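Local coordinates for fatty acid biosynthesis transcriptional regulator (Streptococcus pneumoniae, PDB 6JBX), which binds DNA as a dimeric MarR-family regulator and, with acyl-ACP as co-repressor, represses the pneumococcal fatty acid synthesis pathway, at residues Q12-N15 with E16-S20; V25-I28 with E29-L33; S61-S64 with K65-V69; T142-Y145 with Q146-D150. All coordinates share one frame; numbering follows the deposited sequence.

Contact 1: Q12-N15 with E16-S20; sequences QRIN and EYLTS. With TRD (tridecane), chain F.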
# COMPACT_ATOMS: atom_id res chain seq x y z
N GLN A 12 4.68 17.41 -10.08
CA GLN A 12 5.90 16.88 -9.45
C GLN A 12 5.67 16.63 -7.94
O GLN A 12 6.15 15.61 -7.37
CB GLN A 12 7.06 17.85 -9.70
CG GLN A 12 7.21 18.28 -11.19
CD GLN A 12 6.64 19.64 -11.63
OE1 GLN A 12 5.41 19.82 -11.81
NE2 GLN A 12 7.56 20.59 -11.84
N ARG A 13 4.92 17.53 -7.29
CA ARG A 13 4.73 17.40 -5.87
C ARG A 13 3.68 16.33 -5.62
O ARG A 13 3.87 15.51 -4.74
CB ARG A 13 4.33 18.74 -5.25
CG ARG A 13 4.04 18.68 -3.75
CD ARG A 13 4.04 20.05 -3.12
NE ARG A 13 5.43 20.48 -2.95
CZ ARG A 13 5.82 21.53 -2.22
NH1 ARG A 13 4.92 22.25 -1.56
NH2 ARG A 13 7.10 21.84 -2.16
N ILE A 14 2.64 16.29 -6.44
CA ILE A 14 1.64 15.24 -6.39
C ILE A 14 2.33 13.87 -6.51
O ILE A 14 2.07 12.95 -5.73
CB ILE A 14 0.57 15.44 -7.47
CG1 ILE A 14 -0.25 16.72 -7.25
CG2 ILE A 14 -0.35 14.25 -7.53
CD1 ILE A 14 -1.33 16.96 -8.27
N ASN A 15 3.19 13.71 -7.51
CA ASN A 15 3.80 12.45 -7.82
C ASN A 15 4.71 12.01 -6.66
O ASN A 15 4.61 10.91 -6.21
CB ASN A 15 4.59 12.52 -9.12
CG ASN A 15 5.26 11.20 -9.43
OD1 ASN A 15 4.60 10.20 -9.67
ND2 ASN A 15 6.57 11.23 -9.38
N GLU A 16 5.48 12.93 -6.16
CA GLU A 16 6.30 12.74 -5.02
C GLU A 16 5.48 12.27 -3.81
O GLU A 16 5.88 11.32 -3.14
CB GLU A 16 7.04 14.02 -4.68
CG GLU A 16 7.91 13.89 -3.48
CD GLU A 16 8.61 15.17 -3.06
OE1 GLU A 16 8.56 16.19 -3.84
OE2 GLU A 16 9.21 15.15 -1.94
N TYR A 17 4.35 12.91 -3.53
CA TYR A 17 3.59 12.53 -2.35
C TYR A 17 2.97 11.13 -2.56
O TYR A 17 3.04 10.26 -1.65
CB TYR A 17 2.54 13.58 -2.01
CG TYR A 17 3.09 14.86 -1.45
CD1 TYR A 17 4.42 14.98 -1.09
CD2 TYR A 17 2.26 15.97 -1.23
CE1 TYR A 17 4.92 16.17 -0.57
CE2 TYR A 17 2.73 17.14 -0.66
CZ TYR A 17 4.06 17.24 -0.33
OH TYR A 17 4.52 18.41 0.16
N LEU A 18 2.36 10.92 -3.72
CA LEU A 18 1.75 9.65 -3.96
C LEU A 18 2.80 8.52 -3.88
O LEU A 18 2.50 7.45 -3.33
CB LEU A 18 1.07 9.62 -5.34
CG LEU A 18 -0.17 10.50 -5.45
CD1 LEU A 18 -0.57 10.65 -6.92
CD2 LEU A 18 -1.32 9.92 -4.64
N THR A 19 3.99 8.74 -4.46
CA THR A 19 5.03 7.69 -4.49
C THR A 19 5.46 7.33 -3.06
O THR A 19 5.68 6.13 -2.78
CB THR A 19 6.28 8.12 -5.27
OG1 THR A 19 5.85 8.50 -6.57
CG2 THR A 19 7.33 7.03 -5.34
N SER A 20 5.66 8.34 -2.19
CA SER A 20 6.03 8.09 -0.77
C SER A 20 4.96 7.26 -0.07
O SER A 20 5.24 6.27 0.58
CB SER A 20 6.27 9.35 0.01
OG SER A 20 7.39 10.04 -0.51
C1 TRD F . -4.52 18.44 -6.74
C2 TRD F . -4.47 17.28 -5.90
C3 TRD F . -5.35 16.19 -6.48
C4 TRD F . -5.10 14.94 -5.84
C5 TRD F . -5.14 13.87 -6.79
C6 TRD F . -4.71 12.54 -6.18
C7 TRD F . -4.92 11.47 -7.12
C8 TRD F . -4.79 10.23 -6.42
C9 TRD F . -5.14 9.09 -7.34
C10 TRD F . -3.95 8.51 -7.85
C11 TRD F . -3.99 7.10 -7.85
C12 TRD F . -3.66 6.63 -9.26
C13 TRD F . -2.26 6.41 -9.40
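Y17 lies one helical turn after R13, and the two side chains run side by side in the same direction. CB of Y17 sits near the carbonyl oxygen R13 O. Next along the chain, Y17 CG is 3.4 Å from R13 O, which lies over one face of the ring. Further out, CE2 and CZ meet the aliphatic part of R13. R13 CG rests over that ring, 3.9 Å from the centroid, in a CH-pi contact offset toward the rim. At the tip, Y17 OH is 3.7 Å from R13 CD, and it lies over a face of the guanidinium. The two planes are 24° apart. R13 starts with CG anti to its backbone N (chi1 178°), which lays the chain along the ring.

On another side of the helix, N15 O takes two bonds from T19: one from N and one from OG1 at 2.7 Å. The hydroxyl reaches it from above the carbonyl plane. I14 CG2 meets L18 CD1 at 3.7 Å. Beyond them lies tridecane, with its C1 3.8 Å from I14 CD1. Y17 also stacks on Y145 of the second subunit. This is the N-terminal helix of the MarR dimerisation region, here lining a pocket for an alkyl chain.

Contact 2: V25-I28 with E29-L33; sequences VLVI and EEVNL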
# COMPACT_ATOMS: atom_id res chain seq x y z
N VAL A 25 3.43 3.08 3.09
CA VAL A 25 2.31 3.12 4.05
C VAL A 25 2.20 1.74 4.74
O VAL A 25 1.98 1.72 5.94
CB VAL A 25 0.98 3.50 3.41
CG1 VAL A 25 0.53 2.50 2.35
CG2 VAL A 25 -0.10 3.69 4.50
N LEU A 26 2.37 0.63 4.00
CA LEU A 26 2.21 -0.72 4.60
C LEU A 26 3.37 -1.02 5.55
O LEU A 26 3.16 -1.63 6.56
CB LEU A 26 2.09 -1.80 3.51
CG LEU A 26 0.75 -1.85 2.77
CD1 LEU A 26 0.61 -3.11 1.94
CD2 LEU A 26 -0.44 -1.72 3.70
N VAL A 27 4.58 -0.59 5.23
CA VAL A 27 5.71 -0.72 6.11
C VAL A 27 5.50 0.09 7.39
O VAL A 27 5.80 -0.38 8.47
CB VAL A 27 7.01 -0.31 5.40
CG1 VAL A 27 8.18 -0.42 6.35
CG2 VAL A 27 7.27 -1.20 4.18
N ILE A 28 5.02 1.33 7.30
CA ILE A 28 4.81 2.14 8.47
C ILE A 28 3.73 1.51 9.36
O ILE A 28 3.87 1.48 10.57
CB ILE A 28 4.48 3.59 8.08
CG1 ILE A 28 5.74 4.25 7.53
CG2 ILE A 28 3.91 4.34 9.28
CD1 ILE A 28 5.54 5.62 6.96
N GLU A 29 2.69 0.95 8.78
CA GLU A 29 1.67 0.31 9.58
C GLU A 29 2.22 -0.95 10.28
O GLU A 29 1.89 -1.21 11.41
CB GLU A 29 0.49 -0.11 8.71
CG GLU A 29 -0.27 1.05 8.10
CD GLU A 29 -1.58 0.63 7.45
OE1 GLU A 29 -1.56 -0.28 6.58
OE2 GLU A 29 -2.61 1.17 7.84
N GLU A 30 2.99 -1.72 9.57
CA GLU A 30 3.60 -2.90 10.14
C GLU A 30 4.54 -2.50 11.29
O GLU A 30 4.51 -3.13 12.30
CB GLU A 30 4.31 -3.71 9.06
CG GLU A 30 5.15 -4.84 9.62
CD GLU A 30 4.80 -6.28 9.25
OE1 GLU A 30 5.48 -7.19 9.78
OE2 GLU A 30 3.87 -6.51 8.41
N VAL A 31 5.32 -1.44 11.14
CA VAL A 31 6.24 -0.99 12.18
C VAL A 31 5.45 -0.56 13.41
O VAL A 31 5.85 -0.82 14.53
CB VAL A 31 7.14 0.17 11.70
CG1 VAL A 31 7.77 0.97 12.85
CG2 VAL A 31 8.21 -0.33 10.77
N ASN A 32 4.35 0.12 13.21
CA ASN A 32 3.52 0.51 14.35
C ASN A 32 2.97 -0.73 15.10
O ASN A 32 2.86 -0.71 16.33
CB ASN A 32 2.37 1.39 13.89
CG ASN A 32 1.40 1.73 14.99
OD1 ASN A 32 0.27 1.23 15.02
ND2 ASN A 32 1.83 2.62 15.87
N LEU A 33 2.56 -1.79 14.39
CA LEU A 33 2.06 -3.01 15.06
C LEU A 33 3.21 -3.72 15.80
O LEU A 33 3.00 -4.15 16.93
CB LEU A 33 1.45 -3.99 14.05
CG LEU A 33 0.11 -3.64 13.40
CD1 LEU A 33 -0.12 -4.62 12.27
CD2 LEU A 33 -1.05 -3.72 14.39
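E29 lies one turn after V25, and its N bonds to V25 O. Its CG is anti to the carbonyl carbon (chi1 -65°) and lies 3.2 Å from V25 O. The extended chain then brings E29 OE1 within 3.4 Å of L26 CD2, where the leucine and glutamate cross at a slant. This side chain is buried, with F117 and H118 of helix 105-125 and I43 of helix 43-54 packed on it.

E30 N bonds to L26 O, and E30 CB lies 3.4 Å from the same oxygen. Its carboxylate leads away from V25-I28. OE1 forms a salt bridge with R34, and OE2 accepts a bond from the backbone N of I43.

V31 follows, its N bonded to V27 O at 2.9 Å. V31 CG2 is 3.3 Å from that carbonyl oxygen, and a looser apolar contact joins it to V27 CG1 at 4.4 Å. N32 N bonds to I28 O. L33 packs on I43 and M46 of helix 43-54. V25 and L26 meet F22 of the second subunit. This is the long first helix of a MarR dimer, passing from the subunit interface to the DNA-binding domain.

Contact 3: S61-S64 with K65-V69; sequences SQVS and KELMV. With nucleotides of chain C; nucleotides of chain D.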
# COMPACT_ATOMS: atom_id res chain seq x y z
N SER A 61 -14.41 -18.46 3.06
CA SER A 61 -14.78 -18.03 1.70
C SER A 61 -15.05 -16.53 1.69
O SER A 61 -14.58 -15.83 0.80
CB SER A 61 -15.95 -18.82 1.17
OG SER A 61 -15.63 -20.21 1.13
N GLN A 62 -15.73 -16.00 2.71
CA GLN A 62 -16.10 -14.58 2.68
C GLN A 62 -14.86 -13.73 2.93
O GLN A 62 -14.75 -12.63 2.39
CB GLN A 62 -17.17 -14.25 3.73
CG GLN A 62 -18.16 -15.40 3.95
CD GLN A 62 -19.46 -15.04 4.63
OE1 GLN A 62 -19.51 -14.81 5.83
NE2 GLN A 62 -20.55 -15.08 3.87
N VAL A 63 -13.94 -14.23 3.76
CA VAL A 63 -12.67 -13.52 4.01
C VAL A 63 -11.85 -13.48 2.71
O VAL A 63 -11.32 -12.47 2.35
CB VAL A 63 -11.87 -14.16 5.16
CG1 VAL A 63 -10.47 -13.57 5.28
CG2 VAL A 63 -12.62 -14.06 6.48
N SER A 64 -11.77 -14.60 2.02
CA SER A 64 -11.15 -14.68 0.72
C SER A 64 -11.66 -13.60 -0.25
O SER A 64 -10.88 -12.83 -0.83
CB SER A 64 -11.38 -16.02 0.16
OG SER A 64 -10.73 -16.11 -1.09
N LYS A 65 -12.97 -13.52 -0.43
CA LYS A 65 -13.54 -12.54 -1.35
C LYS A 65 -13.21 -11.13 -0.87
O LYS A 65 -12.88 -10.25 -1.66
CB LYS A 65 -15.05 -12.73 -1.46
CG LYS A 65 -15.49 -14.02 -2.15
CD LYS A 65 -17.00 -14.20 -2.19
CE LYS A 65 -17.41 -15.57 -2.69
NZ LYS A 65 -18.35 -16.21 -1.74
N GLU A 66 -13.32 -10.90 0.43
CA GLU A 66 -13.10 -9.59 0.98
C GLU A 66 -11.62 -9.17 0.83
O GLU A 66 -11.33 -7.98 0.71
CB GLU A 66 -13.57 -9.58 2.43
CG GLU A 66 -13.33 -8.26 3.15
CD GLU A 66 -14.07 -7.05 2.61
OE1 GLU A 66 -15.30 -7.15 2.43
OE2 GLU A 66 -13.41 -6.01 2.37
N LEU A 67 -10.69 -10.12 0.84
CA LEU A 67 -9.24 -9.78 0.81
C LEU A 67 -8.67 -9.99 -0.59
O LEU A 67 -7.55 -9.61 -0.84
CB LEU A 67 -8.46 -10.64 1.82
CG LEU A 67 -8.68 -10.36 3.30
CD1 LEU A 67 -7.74 -11.20 4.14
CD2 LEU A 67 -8.52 -8.89 3.65
N MET A 68 -9.41 -10.64 -1.48
CA MET A 68 -8.98 -10.82 -2.85
C MET A 68 -7.70 -11.67 -2.87
O MET A 68 -6.73 -11.34 -3.52
CB MET A 68 -8.76 -9.47 -3.54
CG MET A 68 -9.95 -8.49 -3.41
SD MET A 68 -9.58 -6.76 -3.89
CE MET A 68 -9.64 -5.94 -2.30
N VAL A 69 -7.70 -12.77 -2.12
CA VAL A 69 -6.68 -13.82 -2.22
C VAL A 69 -7.42 -15.15 -2.22
O VAL A 69 -8.57 -15.19 -1.81
CB VAL A 69 -5.65 -13.79 -1.08
CG1 VAL A 69 -4.95 -12.43 -0.98
CG2 VAL A 69 -6.26 -14.15 0.26
P DC C 15 -3.34 -15.18 -3.93
OP1 DC C 15 -4.15 -14.16 -4.62
OP2 DC C 15 -3.90 -15.97 -2.80
O5' DC C 15 -2.78 -16.34 -4.85
C5' DC C 15 -2.09 -15.97 -6.04
C4' DC C 15 -1.67 -17.22 -6.78
O4' DC C 15 -0.87 -18.03 -5.90
C3' DC C 15 -2.85 -18.09 -7.20
O3' DC C 15 -2.63 -18.55 -8.53
C2' DC C 15 -2.82 -19.24 -6.22
C1' DC C 15 -1.35 -19.35 -5.88
N1 DC C 15 -1.08 -19.92 -4.54
C2 DC C 15 -0.09 -20.88 -4.41
O2 DC C 15 0.54 -21.24 -5.41
N3 DC C 15 0.15 -21.42 -3.19
C4 DC C 15 -0.54 -21.00 -2.13
N4 DC C 15 -0.27 -21.55 -0.94
C5 DC C 15 -1.55 -20.01 -2.24
C6 DC C 15 -1.79 -19.50 -3.45
P DA D 5 -16.11 -22.16 4.32
OP1 DA D 5 -16.51 -21.92 5.73
OP2 DA D 5 -15.97 -21.00 3.38
O5' DA D 5 -14.78 -23.02 4.32
C5' DA D 5 -14.69 -24.07 5.25
C4' DA D 5 -13.55 -24.99 4.91
O4' DA D 5 -13.56 -25.34 3.52
C3' DA D 5 -12.14 -24.44 5.16
O3' DA D 5 -11.78 -24.85 6.49
C2' DA D 5 -11.32 -25.10 4.06
C1' DA D 5 -12.33 -26.00 3.34
N9 DA D 5 -12.10 -26.16 1.91
C8 DA D 5 -12.37 -25.27 0.91
N7 DA D 5 -12.00 -25.69 -0.28
C5 DA D 5 -11.47 -26.95 -0.04
C6 DA D 5 -10.90 -27.91 -0.90
N6 DA D 5 -10.79 -27.75 -2.22
N1 DA D 5 -10.43 -29.05 -0.34
C2 DA D 5 -10.55 -29.20 0.99
N3 DA D 5 -11.08 -28.37 1.89
C4 DA D 5 -11.51 -27.25 1.30
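V63 and L67 lie side by side and point the same way, on the inner face of helix 60-67. This short helix comes just before helix 71-84 in the winged helix-turn-helix domain of the MarR family. V63 CG1 meets L67 CD1 at 3.8 Å. L67 packs on T48 and V51 of helix 43-54, while V63 also reaches V74 of helix 71-84, so the pair packs between helices 43-54 and 71-84.

S64 is turned differently. Its OG is anti to the backbone N (chi1 -178°), which directs the hydroxyl toward the turn after the helix. There S64 OG donates to V69 O; the modelled 2.5 Å is very short and its exact value doubtful. S64 O is the main acceptor at the helix end: M68 N binds it at 2.7 Å, and the bonds from L67 N and V69 N are weak. M68 leaves the helix with a positive phi of 63°, and the chain turns here toward the next helix.

At the other end, S61 faces the DNA backbone. S61 N donates to OP2 of DA5 of chain D at 3.0 Å. The start of the helix would probably favour this phosphate through its dipole. S61 OG also donates to OP2, but so closely that the length is doubtful; the contact rests on S61 N. A second phosphate lies beyond the turn, where V69 CB is 3.3 Å from OP2 of DC15 of chain C.

Contact 4: T142-Y145 with Q146-D150; sequences TNLY and QFLED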
# COMPACT_ATOMS: atom_id res chain seq x y z
N THR A 142 -15.24 9.26 -2.63
CA THR A 142 -16.21 8.35 -3.28
C THR A 142 -16.08 8.43 -4.80
O THR A 142 -16.19 7.43 -5.47
CB THR A 142 -17.66 8.66 -2.85
OG1 THR A 142 -17.88 9.97 -3.32
CG2 THR A 142 -17.85 8.58 -1.36
N ASN A 143 -15.83 9.61 -5.33
CA ASN A 143 -15.63 9.79 -6.77
C ASN A 143 -14.31 9.13 -7.22
O ASN A 143 -14.27 8.46 -8.25
CB ASN A 143 -15.69 11.27 -7.16
CG ASN A 143 -17.05 11.92 -6.92
OD1 ASN A 143 -18.03 11.25 -6.56
ND2 ASN A 143 -17.15 13.22 -7.13
N LEU A 144 -13.23 9.29 -6.45
CA LEU A 144 -11.97 8.68 -6.81
C LEU A 144 -12.13 7.15 -6.75
O LEU A 144 -11.69 6.43 -7.68
CB LEU A 144 -10.86 9.19 -5.90
CG LEU A 144 -9.52 8.44 -5.97
CD1 LEU A 144 -8.99 8.40 -7.39
CD2 LEU A 144 -8.48 9.10 -5.07
N TYR A 145 -12.76 6.68 -5.68
CA TYR A 145 -13.05 5.27 -5.51
C TYR A 145 -13.80 4.72 -6.72
O TYR A 145 -13.46 3.63 -7.23
CB TYR A 145 -13.92 4.99 -4.28
CG TYR A 145 -14.46 3.59 -4.28
CD1 TYR A 145 -13.64 2.51 -4.01
CD2 TYR A 145 -15.79 3.35 -4.57
CE1 TYR A 145 -14.14 1.21 -4.02
CE2 TYR A 145 -16.30 2.06 -4.58
CZ TYR A 145 -15.47 0.99 -4.31
OH TYR A 145 -15.96 -0.28 -4.34
N GLN A 146 -14.81 5.46 -7.16
CA GLN A 146 -15.71 5.01 -8.23
C GLN A 146 -14.95 4.99 -9.56
O GLN A 146 -15.04 4.05 -10.31
CB GLN A 146 -16.96 5.89 -8.31
CG GLN A 146 -18.10 5.24 -9.08
CD GLN A 146 -18.43 3.86 -8.55
OE1 GLN A 146 -18.84 3.69 -7.40
NE2 GLN A 146 -18.24 2.86 -9.39
N PHE A 147 -14.19 6.03 -9.83
CA PHE A 147 -13.33 6.04 -11.00
C PHE A 147 -12.43 4.79 -11.04
O PHE A 147 -12.27 4.17 -12.09
CB PHE A 147 -12.50 7.33 -11.01
CG PHE A 147 -11.46 7.40 -12.10
CD1 PHE A 147 -10.18 6.92 -11.88
CD2 PHE A 147 -11.76 7.94 -13.34
CE1 PHE A 147 -9.22 6.96 -12.88
CE2 PHE A 147 -10.79 8.00 -14.33
CZ PHE A 147 -9.52 7.51 -14.10
N LEU A 148 -11.80 4.42 -9.92
CA LEU A 148 -10.86 3.32 -9.98
C LEU A 148 -11.61 1.99 -10.14
O LEU A 148 -11.13 1.09 -10.85
CB LEU A 148 -9.96 3.34 -8.75
CG LEU A 148 -9.04 4.55 -8.67
CD1 LEU A 148 -8.42 4.65 -7.29
CD2 LEU A 148 -7.95 4.51 -9.73
N GLU A 149 -12.75 1.85 -9.49
CA GLU A 149 -13.56 0.64 -9.60
C GLU A 149 -13.89 0.34 -11.07
O GLU A 149 -13.82 -0.81 -11.48
CB GLU A 149 -14.88 0.78 -8.85
CG GLU A 149 -14.79 0.37 -7.40
CD GLU A 149 -14.51 -1.10 -7.18
OE1 GLU A 149 -13.52 -1.42 -6.50
OE2 GLU A 149 -15.29 -1.93 -7.68
N ASP A 150 -14.21 1.38 -11.84
CA ASP A 150 -14.62 1.24 -13.25
C ASP A 150 -13.40 0.97 -14.15
O ASP A 150 -13.57 0.55 -15.26
CB ASP A 150 -15.38 2.49 -13.71
CG ASP A 150 -16.66 2.77 -12.92
OD1 ASP A 150 -17.19 1.83 -12.25
OD2 ASP A 150 -17.11 3.94 -12.97
O HOH W 1 -13.31 -2.10 -4.01
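The Y145 ring carries E149 CG over one face, 3.2 Å above its plane and offset toward the rim. This is a CH-pi contact, 29° off the ring normal. The approach of E149 CG to Y145 CZ, 3.2 Å, is unusually short as modelled. The E149 carboxylate is turned only 21° from the ring plane. At the ring edge, in plane, a water bridges the two side chains: it lies 3.2 Å from Y145 OH and donates to E149 OE1 at 2.6 Å. The bend of E149 at chi2 (-66°) folds the chain over the tyrosine. E149 OE1 is gripped further by K152 and by N24 of the second subunit. In the reciprocal tyrosine pair of the dimer, Y145 of this chain meets Y17 of the second subunit edge-to-face.

Helix 131-150 is the C-terminal helix of the MarR fold and packs in the dimer interface. Its inner side includes L144, which touches tridecane. L144 CD1 lies 3.8 Å from L148 CD1, and L148 packs on I21 of the second subunit. The F147 ring has L144 O near its plane, at the edge, and touches I125 of the second subunit. Q146 NE2 bonds to D150 OD1 at 3.2 Å; the donor comes from above the carboxylate plane, while the oxygen lies in the plane of the Q146 amide.

How the contacts relate
The four contacts follow one another along the chain, and none nests in or crosses another. Each joins adjoining segments, so none closes a loop. Contacts 1 and 2 share helix 11-34, with centres about 19 Å apart. Contact 1 lies near its N-terminal end, with I14 and L18 in the tridecane pocket. Contact 2 lies toward its other end, against helices 43-54 and 105-125. Contact 3 comes next, in helix 60-67 and the turn after it, where the domain meets DNA. Its centre is about 31 Å from that of contact 1. Contact 4 ends the series in helix 131-150 and adds L144 to the pocket. Contacts 1, 2 and 4 touch the second subunit at several residues, contact 3 through M68 alone.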